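Local coordinates for protein glycosyltransferase (Streptomyces viridochromogenes, PDB 2IUY) that probably transfers sugars as a retaining GT-B glycosyltransferase of family GT4 that binds UDP, acting in the biosynthesis of the antibiotic avilamycin A, at residues P12-G17 against A70-E75; A20-P25 against G31-V36. All coordinates share one frame; numbering follows the deposited sequence.

Contact 1: residues P12-G17 against A70-E75; sequences PLRVPG and AGEPEE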
loop_
_atom_site.group_PDB
_atom_site.type_symbol
_atom_site.label_atom_id
_atom_site.label_comp_id
_atom_site.label_asym_id
_atom_site.label_seq_id
_atom_site.Cartn_x
_atom_site.Cartn_y
_atom_site.Cartn_z
ATOM N N PRO A 12 -5.743 13.718 0.933
ATOM C CA PRO A 12 -5.496 14.783 1.956
ATOM C C PRO A 12 -6.017 14.413 3.366
ATOM O O PRO A 12 -7.226 14.324 3.584
ATOM C CB PRO A 12 -6.199 16.038 1.373
ATOM C CG PRO A 12 -6.758 15.648 0.055
ATOM C CD PRO A 12 -6.780 14.106 -0.045
ATOM N N LEU A 13 -5.095 14.174 4.298
ATOM C CA LEU A 13 -5.427 13.722 5.611
ATOM C C LEU A 13 -4.515 14.419 6.600
ATOM O O LEU A 13 -3.318 14.512 6.378
ATOM C CB LEU A 13 -5.191 12.195 5.748
ATOM C CG LEU A 13 -6.171 11.209 5.075
ATOM C CD1 LEU A 13 -5.763 9.724 5.320
ATOM C CD2 LEU A 13 -7.614 11.443 5.587
ATOM N N ARG A 14 -5.077 14.846 7.730
ATOM C CA ARG A 14 -4.231 15.477 8.734
ATOM C C ARG A 14 -3.606 14.466 9.647
ATOM O O ARG A 14 -4.148 13.387 9.848
ATOM C CB ARG A 14 -5.023 16.523 9.524
ATOM C CG ARG A 14 -5.197 17.806 8.691
ATOM C CD ARG A 14 -6.070 18.729 9.412
ATOM N NE ARG A 14 -6.878 19.488 8.475
ATOM C CZ ARG A 14 -6.565 20.700 8.043
ATOM N NH1 ARG A 14 -5.456 21.286 8.468
ATOM N NH2 ARG A 14 -7.377 21.315 7.191
ATOM N N VAL A 15 -2.421 14.798 10.146
ATOM C CA VAL A 15 -1.785 14.015 11.197
ATOM C C VAL A 15 -2.795 13.913 12.343
ATOM O O VAL A 15 -3.446 14.918 12.704
ATOM C CB VAL A 15 -0.492 14.672 11.630
ATOM C CG1 VAL A 15 0.030 14.021 12.895
ATOM C CG2 VAL A 15 0.521 14.658 10.453
ATOM N N PRO A 16 -3.042 12.688 12.829
ATOM C CA PRO A 16 -4.118 12.570 13.808
ATOM C C PRO A 16 -3.933 13.496 15.023
ATOM O O PRO A 16 -2.875 13.526 15.636
ATOM C CB PRO A 16 -4.063 11.084 14.192
ATOM C CG PRO A 16 -3.552 10.419 12.962
ATOM C CD PRO A 16 -2.471 11.361 12.499
ATOM N N GLY A 17 -4.941 14.292 15.317
ATOM C CA GLY A 17 -4.875 15.192 16.480
ATOM C C GLY A 17 -4.217 16.517 16.176
ATOM O O GLY A 17 -4.004 17.316 17.104
ATOM N N ALA A 70 -0.989 22.864 -1.441
ATOM C CA ALA A 70 -2.438 22.661 -1.417
ATOM C C ALA A 70 -2.707 21.379 -0.687
ATOM O O ALA A 70 -2.270 20.299 -1.100
ATOM C CB ALA A 70 -3.038 22.632 -2.851
ATOM N N GLY A 71 -3.356 21.548 0.452
ATOM C CA GLY A 71 -3.704 20.481 1.354
ATOM C C GLY A 71 -5.155 20.148 1.189
ATOM O O GLY A 71 -5.476 19.037 0.810
ATOM N N GLU A 72 -6.060 21.088 1.447
ATOM C CA GLU A 72 -7.457 20.669 1.419
ATOM C C GLU A 72 -8.027 20.537 0.018
ATOM O O GLU A 72 -7.490 21.103 -0.898
ATOM C CB GLU A 72 -8.366 21.449 2.351
ATOM C CG GLU A 72 -8.070 22.871 2.474
ATOM C CD GLU A 72 -8.576 23.328 3.809
ATOM O OE1 GLU A 72 -8.111 22.763 4.834
ATOM O OE2 GLU A 72 -9.455 24.228 3.833
ATOM N N PRO A 73 -9.101 19.734 -0.123
ATOM C CA PRO A 73 -9.758 19.459 -1.397
ATOM C C PRO A 73 -10.004 20.720 -2.231
ATOM O O PRO A 73 -9.691 20.704 -3.406
ATOM C CB PRO A 73 -11.055 18.776 -0.979
ATOM C CG PRO A 73 -10.635 18.041 0.314
ATOM C CD PRO A 73 -9.721 18.986 0.996
ATOM N N GLU A 74 -10.508 21.790 -1.626
ATOM C CA GLU A 74 -10.876 23.010 -2.357
ATOM C C GLU A 74 -9.672 23.705 -2.964
ATOM O O GLU A 74 -9.744 24.218 -4.072
ATOM C CB GLU A 74 -11.655 23.993 -1.439
ATOM C CG GLU A 74 -11.697 23.559 0.067
ATOM C CD GLU A 74 -11.439 24.692 1.074
ATOM O OE1 GLU A 74 -11.994 24.590 2.193
ATOM O OE2 GLU A 74 -10.688 25.666 0.761
ATOM N N GLU A 75 -8.571 23.724 -2.219
ATOM C CA GLU A 75 -7.287 24.276 -2.681
ATOM C C GLU A 75 -6.694 23.434 -3.802
ATOM O O GLU A 75 -6.078 23.979 -4.714
ATOM C CB GLU A 75 -6.262 24.300 -1.530
ATOM C CG GLU A 75 -6.422 25.456 -0.577
ATOM C CD GLU A 75 -5.904 25.180 0.837
ATOM O OE1 GLU A 75 -6.605 25.671 1.758
ATOM O OE2 GLU A 75 -4.846 24.500 1.048
#

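Contact 2: residues A20-P25 against G31-V36; sequences AWISVP and GIQWVV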
loop_
_atom_site.group_PDB
_atom_site.type_symbol
_atom_site.label_atom_id
_atom_site.label_comp_id
_atom_site.label_asym_id
_atom_site.label_seq_id
_atom_site.Cartn_x
_atom_site.Cartn_y
_atom_site.Cartn_z
ATOM N N ALA A 20 -1.433 19.722 10.919
ATOM C CA ALA A 20 -0.483 19.390 9.855
ATOM C C ALA A 20 -1.057 18.307 8.934
ATOM O O ALA A 20 -1.824 17.463 9.376
ATOM C CB ALA A 20 0.822 18.891 10.457
ATOM N N TRP A 21 -0.647 18.328 7.670
ATOM C CA TRP A 21 -1.043 17.334 6.668
ATOM C C TRP A 21 -0.033 16.210 6.742
ATOM O O TRP A 21 1.138 16.440 6.986
ATOM C CB TRP A 21 -1.053 17.973 5.267
ATOM C CG TRP A 21 -2.167 18.998 5.154
ATOM C CD1 TRP A 21 -2.045 20.353 5.289
ATOM C CD2 TRP A 21 -3.561 18.737 5.025
ATOM N NE1 TRP A 21 -3.275 20.957 5.214
ATOM C CE2 TRP A 21 -4.224 19.989 5.042
ATOM C CE3 TRP A 21 -4.326 17.566 4.863
ATOM C CZ2 TRP A 21 -5.605 20.103 4.898
ATOM C CZ3 TRP A 21 -5.695 17.683 4.731
ATOM C CH2 TRP A 21 -6.327 18.945 4.754
ATOM N N ILE A 22 -0.494 14.986 6.551
ATOM C CA ILE A 22 0.413 13.844 6.475
ATOM C C ILE A 22 1.244 14.053 5.210
ATOM O O ILE A 22 0.725 14.514 4.189
ATOM C CB ILE A 22 -0.374 12.508 6.464
ATOM C CG1 ILE A 22 -1.096 12.295 7.834
ATOM C CG2 ILE A 22 0.579 11.307 6.139
ATOM C CD1 ILE A 22 -2.082 11.091 7.864
ATOM N N SER A 23 2.529 13.750 5.280
ATOM C CA SER A 23 3.406 13.932 4.129
ATOM C C SER A 23 3.514 12.689 3.231
ATOM O O SER A 23 2.980 11.607 3.528
ATOM C CB SER A 23 4.798 14.439 4.591
ATOM O OG SER A 23 5.501 13.356 5.232
ATOM N N VAL A 24 4.179 12.860 2.097
ATOM C CA VAL A 24 4.527 11.769 1.241
ATOM C C VAL A 24 6.030 11.786 1.077
ATOM O O VAL A 24 6.578 12.768 0.558
ATOM C CB VAL A 24 3.834 11.925 -0.160
ATOM C CG1 VAL A 24 4.550 11.046 -1.260
ATOM C CG2 VAL A 24 2.370 11.591 -0.066
ATOM N N PRO A 25 6.728 10.731 1.540
ATOM C CA PRO A 25 6.207 9.579 2.245
ATOM C C PRO A 25 5.805 9.995 3.658
ATOM O O PRO A 25 6.244 11.056 4.145
ATOM C CB PRO A 25 7.403 8.605 2.250
ATOM C CG PRO A 25 8.570 9.453 2.208
ATOM C CD PRO A 25 8.203 10.694 1.441
ATOM N N GLY A 31 -0.613 3.824 4.293
ATOM C CA GLY A 31 -0.408 3.059 3.076
ATOM C C GLY A 31 -0.475 3.819 1.780
ATOM O O GLY A 31 0.432 3.694 1.007
ATOM N N ILE A 32 -1.538 4.588 1.516
ATOM C CA ILE A 32 -1.646 5.352 0.247
ATOM C C ILE A 32 -0.475 6.306 -0.029
ATOM O O ILE A 32 -0.034 6.480 -1.187
ATOM C CB ILE A 32 -2.993 6.146 0.111
ATOM C CG1 ILE A 32 -4.178 5.166 -0.010
ATOM C CG2 ILE A 32 -2.953 7.150 -1.095
ATOM C CD1 ILE A 32 -5.595 5.853 0.156
ATOM N N GLN A 33 0.011 6.914 1.051
ATOM C CA GLN A 33 1.075 7.906 1.019
ATOM C C GLN A 33 2.399 7.253 0.630
ATOM O O GLN A 33 3.182 7.841 -0.090
ATOM C CB GLN A 33 1.175 8.608 2.374
ATOM C CG GLN A 33 -0.063 9.395 2.741
ATOM C CD GLN A 33 -1.046 8.634 3.673
ATOM O OE1 GLN A 33 -1.059 7.395 3.738
ATOM N NE2 GLN A 33 -1.861 9.381 4.382
ATOM N N TRP A 34 2.628 6.031 1.101
ATOM C CA TRP A 34 3.744 5.214 0.654
ATOM C C TRP A 34 3.593 4.856 -0.841
ATOM O O TRP A 34 4.541 4.955 -1.603
ATOM C CB TRP A 34 3.914 3.938 1.531
ATOM C CG TRP A 34 4.768 4.265 2.753
ATOM C CD1 TRP A 34 4.369 4.311 4.061
ATOM C CD2 TRP A 34 6.137 4.675 2.729
ATOM N NE1 TRP A 34 5.424 4.733 4.858
ATOM C CE2 TRP A 34 6.521 4.948 4.061
ATOM C CE3 TRP A 34 7.090 4.809 1.708
ATOM C CZ2 TRP A 34 7.821 5.327 4.397
ATOM C CZ3 TRP A 34 8.376 5.214 2.041
ATOM C CH2 TRP A 34 8.723 5.476 3.370
ATOM N N VAL A 35 2.395 4.486 -1.254
ATOM C CA VAL A 35 2.175 4.177 -2.690
ATOM C C VAL A 35 2.605 5.355 -3.548
ATOM O O VAL A 35 3.311 5.187 -4.531
ATOM C CB VAL A 35 0.718 3.774 -2.999
ATOM C CG1 VAL A 35 0.517 3.538 -4.523
ATOM C CG2 VAL A 35 0.329 2.509 -2.185
ATOM N N VAL A 36 2.154 6.543 -3.187
ATOM C CA VAL A 36 2.388 7.763 -3.979
ATOM C C VAL A 36 3.886 8.106 -4.029
ATOM O O VAL A 36 4.383 8.511 -5.051
ATOM C CB VAL A 36 1.545 8.949 -3.404
ATOM C CG1 VAL A 36 1.790 10.229 -4.184
ATOM C CG2 VAL A 36 0.038 8.602 -3.449
#

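Contact 1: residues P12-G17 against A70-E75
OE1 of Glu-72 comes to the edge of the Arg-14 guanidinium, near the guanidinium plane, while the indole of Trp-21 packs against both side chains. The guanidinium and carboxylate planes stand almost perpendicular, 87° apart, so a single nitrogen and a single oxygen carry the salt bridge: NH2 of Arg-14 lies 2.9 Å from OE1 of Glu-72, without the paired bonds of a coplanar fork. The setting is the N-terminal half of a GT-B fold, a Rossmann-like parallel sheet in which the long loop after strand 5-9 here reaches the start of helix 73-82. A bend at chi3 (-146°) turns the end of the Arg-14 chain toward the helix, and two of its nitrogens have partners, NH1 with the carbonyl O of Asp-19 through a hydrogen bond and NH2 with Glu-72.

Glu-72 occupies the N-cap position, and beyond CG its chain runs extended toward the arginine. Its other oxygen, OE2, comes within 3.0 Å of OE1 of Glu-74; two acceptors this close would repel if both were charged, so one of them may carry a proton. A further carboxylate lies on the first turn, where the backbone N of Gly-71 gives a weak hydrogen bond of 3.4 Å to OE2 of Glu-75. Away from the charges, the Pro-12 ring lies against a backbone carbonyl. It also packs on Ile-76 of the helix, and against the loop its CB sits 3.1 Å from the carbonyl O of Gly-71, with CG further back at 3.7 Å from that same oxygen.

Contact 2: residues A20-P25 against G31-V36
Ile-22 begins the contact by laying its CG2 methyl 4.0 Å from CG of Gln-33, the two side chains crossing at about a right angle. CG2 is the branch anti to the backbone N, which sets it toward the helix. At Ser-23 the side chain turns from the helix and the backbone takes over, its O resting 3.7 Å from CB of Gln-33. Its hydroxyl closes a local bond instead: OG donates to O of Pro-25 at 2.7 Å, tilted 30° from the carbonyl plane, bracing the bend of the chain.

Val-24 straddles the first helical turns. CG2 packs 4.0 Å from CB of Gln-33, while CG1 lies 3.7 Å from O of Gln-33 and reaches 4.1 Å to CG1 of Val-36; Leu-52 of strand 49-53 touches both valines, linking loop, helix and sheet. Pro-25 follows through a cis peptide bond and ends the run with a CH-pi contact. Its CB stands over one face of Trp-34, 3.6 Å from the centroid of the six-membered ring and 16° off the ring normal.

No hydrogen bond crosses this interface, so van der Waals contact, part of it against backbone oxygens, and the CH-pi contact join the loop to helix 31-45. Trp-34 also makes a cation-pi contact with Arg-225, a UDP-binding residue; by covering one face of the indole, Pro-25 may help to position it, a second-shell role toward that arginine.

How the contacts relate
From the N terminus the chain runs through strand 5-9 into a long loop that precedes helix 31-45. Its first part, 12-17, later receives 70-75 at the head of helix 73-82, so contact 1 closes a wide loop. Contact 2, a short closure between 20-25 and 31-36, is nested inside that loop, and the two centres are 11 Å apart. The loop doubles back on itself between them: probable hydrogen bonds join Val-15 N to Ala-20 O at 2.8 Å and Leu-13 O to Ile-22 N at 2.9 Å. One folded loop thus ties two helices of the N-terminal Rossmann-like domain together, with contact 2 on the side nearer the UDP site.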